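Local coordinates for competence/damage-inducible protein CinA (Agrobacterium tumefaciens, PDB 2A9S), which is of unknown function but belongs to the CinA family of competence- and damage-inducible proteins, whose C-terminal domain in some relatives acts as a nicotinamide mononucleotide deamidase, at residues 82-92 with 122-130. Residues are numbered along the deposited sequence; the frame is centred on the assembly and turned at random.
Sequences VSRQTALQMAH and GLVHLATKA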
loop_
_atom_site.group_PDB
_atom_site.type_symbol
_atom_site.label_atom_id
_atom_site.label_comp_id
_atom_site.label_asym_id
_atom_site.label_seq_id
_atom_site.Cartn_x
_atom_site.Cartn_y
_atom_site.Cartn_z
ATOM N N VAL A 82 -13.915 10.436 6.228
ATOM C CA VAL A 82 -13.447 10.163 7.601
ATOM C C VAL A 82 -14.642 9.969 8.531
ATOM O O VAL A 82 -15.200 10.942 9.099
ATOM C CB VAL A 82 -12.507 11.273 8.129
ATOM C CG1 VAL A 82 -12.035 10.946 9.576
ATOM C CG2 VAL A 82 -11.315 11.438 7.199
ATOM N N SER A 83 -15.048 8.716 8.688
ATOM C CA SER A 83 -16.222 8.381 9.508
ATOM C C SER A 83 -16.204 6.903 9.872
ATOM O O SER A 83 -15.567 6.081 9.193
ATOM C CB SER A 83 -17.527 8.722 8.742
ATOM O OG SER A 83 -17.771 7.851 7.638
ATOM N N ARG A 84 -16.925 6.562 10.932
ATOM C CA ARG A 84 -17.119 5.179 11.327
ATOM C C ARG A 84 -17.723 4.381 10.154
ATOM O O ARG A 84 -17.250 3.286 9.831
ATOM C CB ARG A 84 -18.019 5.149 12.571
ATOM C CG ARG A 84 -18.418 3.778 13.027
ATOM C CD ARG A 84 -19.569 3.858 14.026
ATOM N NE ARG A 84 -20.015 2.511 14.347
ATOM C CZ ARG A 84 -21.019 1.880 13.738
ATOM N NH1 ARG A 84 -21.708 2.491 12.772
ATOM N NH2 ARG A 84 -21.335 0.638 14.093
ATOM N N GLN A 85 -18.725 4.969 9.498
ATOM C CA GLN A 85 -19.425 4.319 8.389
ATOM C C GLN A 85 -18.530 3.993 7.185
ATOM O O GLN A 85 -18.618 2.895 6.624
ATOM C CB GLN A 85 -20.634 5.157 7.947
ATOM C CG GLN A 85 -21.741 5.244 9.020
ATOM C CD GLN A 85 -21.480 6.312 10.115
ATOM O OE1 GLN A 85 -20.456 7.027 10.115
ATOM N NE2 GLN A 85 -22.429 6.419 11.054
ATOM N N THR A 86 -17.692 4.947 6.779
ATOM C CA THR A 86 -16.755 4.708 5.682
ATOM C C THR A 86 -15.778 3.614 6.091
ATOM O O THR A 86 -15.525 2.726 5.311
ATOM C CB THR A 86 -16.042 5.994 5.216
ATOM O OG1 THR A 86 -17.022 6.852 4.604
ATOM C CG2 THR A 86 -14.951 5.666 4.183
ATOM N N ALA A 87 -15.293 3.647 7.336
ATOM C CA ALA A 87 -14.332 2.633 7.805
ATOM C C ALA A 87 -14.911 1.226 7.729
ATOM O O ALA A 87 -14.266 0.301 7.207
ATOM C CB ALA A 87 -13.841 2.944 9.224
ATOM N N LEU A 88 -16.136 1.083 8.249
ATOM C CA LEU A 88 -16.846 -0.191 8.181
ATOM C C LEU A 88 -17.020 -0.684 6.748
ATOM O O LEU A 88 -16.763 -1.855 6.493
ATOM C CB LEU A 88 -18.203 -0.101 8.879
ATOM C CG LEU A 88 -18.170 0.118 10.389
ATOM C CD1 LEU A 88 -19.610 0.349 10.874
ATOM C CD2 LEU A 88 -17.560 -1.094 11.063
ATOM N N GLN A 89 -17.425 0.178 5.821
ATOM C CA GLN A 89 -17.604 -0.237 4.419
ATOM C C GLN A 89 -16.296 -0.607 3.720
ATOM O O GLN A 89 -16.236 -1.583 2.967
ATOM C CB GLN A 89 -18.361 0.811 3.614
ATOM C CG GLN A 89 -19.816 0.867 4.063
ATOM C CD GLN A 89 -20.674 1.708 3.167
ATOM O OE1 GLN A 89 -20.180 2.470 2.344
ATOM N NE2 GLN A 89 -21.987 1.595 3.347
ATOM N N MET A 90 -15.247 0.164 3.995
ATOM C CA MET A 90 -13.908 -0.177 3.519
ATOM C C MET A 90 -13.478 -1.585 3.995
ATOM O O MET A 90 -12.956 -2.386 3.200
ATOM C CB MET A 90 -12.883 0.870 3.985
ATOM C CG MET A 90 -12.959 2.243 3.285
ATOM S SD MET A 90 -11.840 3.532 3.972
ATOM C CE MET A 90 -10.228 2.876 3.515
ATOM N N ALA A 91 -13.702 -1.883 5.267
ATOM C CA ALA A 91 -13.258 -3.146 5.856
ATOM C C ALA A 91 -14.020 -4.309 5.188
ATOM O O ALA A 91 -13.440 -5.331 4.795
ATOM C CB ALA A 91 -13.488 -3.137 7.392
ATOM N N HIS A 92 -15.329 -4.105 5.031
ATOM C CA HIS A 92 -16.185 -5.080 4.382
ATOM C C HIS A 92 -15.750 -5.304 2.929
ATOM O O HIS A 92 -15.601 -6.464 2.485
ATOM C CB HIS A 92 -17.636 -4.610 4.438
ATOM C CG HIS A 92 -18.590 -5.574 3.811
ATOM N ND1 HIS A 92 -19.094 -5.400 2.542
ATOM C CD2 HIS A 92 -19.098 -6.745 4.269
ATOM C CE1 HIS A 92 -19.901 -6.411 2.255
ATOM N NE2 HIS A 92 -19.912 -7.246 3.282
ATOM N N GLY A 122 -5.554 14.359 13.145
ATOM C CA GLY A 122 -5.292 13.313 14.129
ATOM C C GLY A 122 -6.482 12.384 14.411
ATOM O O GLY A 122 -6.329 11.372 15.107
ATOM N N LEU A 123 -7.652 12.734 13.887
ATOM C CA LEU A 123 -8.832 11.886 13.993
ATOM C C LEU A 123 -8.712 10.745 12.997
ATOM O O LEU A 123 -8.518 10.984 11.798
ATOM C CB LEU A 123 -10.114 12.678 13.659
ATOM C CG LEU A 123 -11.358 11.812 13.446
ATOM C CD1 LEU A 123 -11.806 11.134 14.723
ATOM C CD2 LEU A 123 -12.490 12.621 12.833
ATOM N N VAL A 124 -8.833 9.508 13.465
ATOM C CA VAL A 124 -8.694 8.370 12.563
ATOM C C VAL A 124 -9.758 7.350 12.967
ATOM O O VAL A 124 -9.911 7.058 14.153
ATOM C CB VAL A 124 -7.287 7.694 12.654
ATOM C CG1 VAL A 124 -7.218 6.404 11.757
ATOM C CG2 VAL A 124 -6.147 8.666 12.307
ATOM N N HIS A 125 -10.477 6.833 11.985
ATOM C CA HIS A 125 -11.434 5.751 12.209
ATOM C C HIS A 125 -10.791 4.458 11.697
ATOM O O HIS A 125 -10.304 4.420 10.564
ATOM C CB HIS A 125 -12.742 6.030 11.475
ATOM C CG HIS A 125 -13.601 7.053 12.169
ATOM N ND1 HIS A 125 -14.385 6.742 13.260
ATOM C CD2 HIS A 125 -13.731 8.385 11.978
ATOM C CE1 HIS A 125 -14.995 7.830 13.689
ATOM N NE2 HIS A 125 -14.628 8.839 12.922
ATOM N N LEU A 126 -10.775 3.432 12.549
ATOM C CA LEU A 126 -10.203 2.133 12.181
ATOM C C LEU A 126 -11.279 1.080 12.358
ATOM O O LEU A 126 -12.063 1.114 13.337
ATOM C CB LEU A 126 -8.974 1.772 13.036
ATOM C CG LEU A 126 -7.778 2.722 13.061
ATOM C CD1 LEU A 126 -7.949 3.770 14.174
ATOM C CD2 LEU A 126 -6.501 1.934 13.258
ATOM N N ALA A 127 -11.301 0.119 11.431
ATOM C CA ALA A 127 -12.275 -0.982 11.520
ATOM C C ALA A 127 -11.576 -2.250 11.067
ATOM O O ALA A 127 -10.810 -2.238 10.094
ATOM C CB ALA A 127 -13.496 -0.705 10.662
ATOM N N THR A 128 -11.839 -3.343 11.773
ATOM C CA THR A 128 -11.405 -4.659 11.310
ATOM C C THR A 128 -12.617 -5.579 11.188
ATOM O O THR A 128 -13.520 -5.534 12.043
ATOM C CB THR A 128 -10.364 -5.289 12.248
ATOM O OG1 THR A 128 -10.901 -5.350 13.579
ATOM C CG2 THR A 128 -9.089 -4.468 12.279
ATOM N N LYS A 129 -12.648 -6.404 10.142
ATOM C CA LYS A 129 -13.764 -7.350 9.971
ATOM C C LYS A 129 -13.278 -8.777 9.688
ATOM O O LYS A 129 -12.221 -8.970 9.096
ATOM C CB LYS A 129 -14.720 -6.856 8.896
ATOM C CG LYS A 129 -16.005 -7.682 8.772
ATOM C CD LYS A 129 -16.995 -7.048 7.837
ATOM C CE LYS A 129 -18.261 -7.907 7.814
ATOM N NZ LYS A 129 -19.373 -7.195 7.137
ATOM N N ALA A 130 -14.024 -9.766 10.187
ATOM C CA ALA A 130 -13.730 -11.191 9.954
ATOM C C ALA A 130 -14.862 -11.798 9.134
ATOM O O ALA A 130 -15.966 -11.265 9.113
ATOM C CB ALA A 130 -13.615 -11.927 11.258
#
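The imidazole of H125 lies with one face against the backbone entering helix 84-96: R84 N sits over the ring centre, 3.4 Å above its plane, and S83 C lies nearer the rim. R84 N and H125 ND1 are not hydrogen-bonded, the angle being poor; ND1 is paired instead with NE2 of H137 on the neighbouring strand 135-141. A chi1 of -180° turns V82 CG1 opposite its backbone N, where it meets the H125 ring edge in plane and touches L123 CD2 at 3.7 Å. S83 caps the helix, its OG accepting from T86 N (3.0 Å, 164°) and also bonded to G80 O. Farther along, small residues let the axes of 84-92 and 123-130 approach to 7.2 Å, crossing at -33°: A127 CB packs against A87 CB at 3.9 Å and A91 CB at 4.1 Å, while L88 CD2 reaches A127 CB from the flank. At the far end the extended K129 chain runs alongside the H92 side chain, CE in plane at the imidazole edge. This is helix-on-sheet packing in an alpha/beta fold, with helix 147-167 covering the other sheet face. Lacking hydrogen bonds across, helix and strand are held by shape and largely apolar packing, while H125 spends ND1 within the sheet.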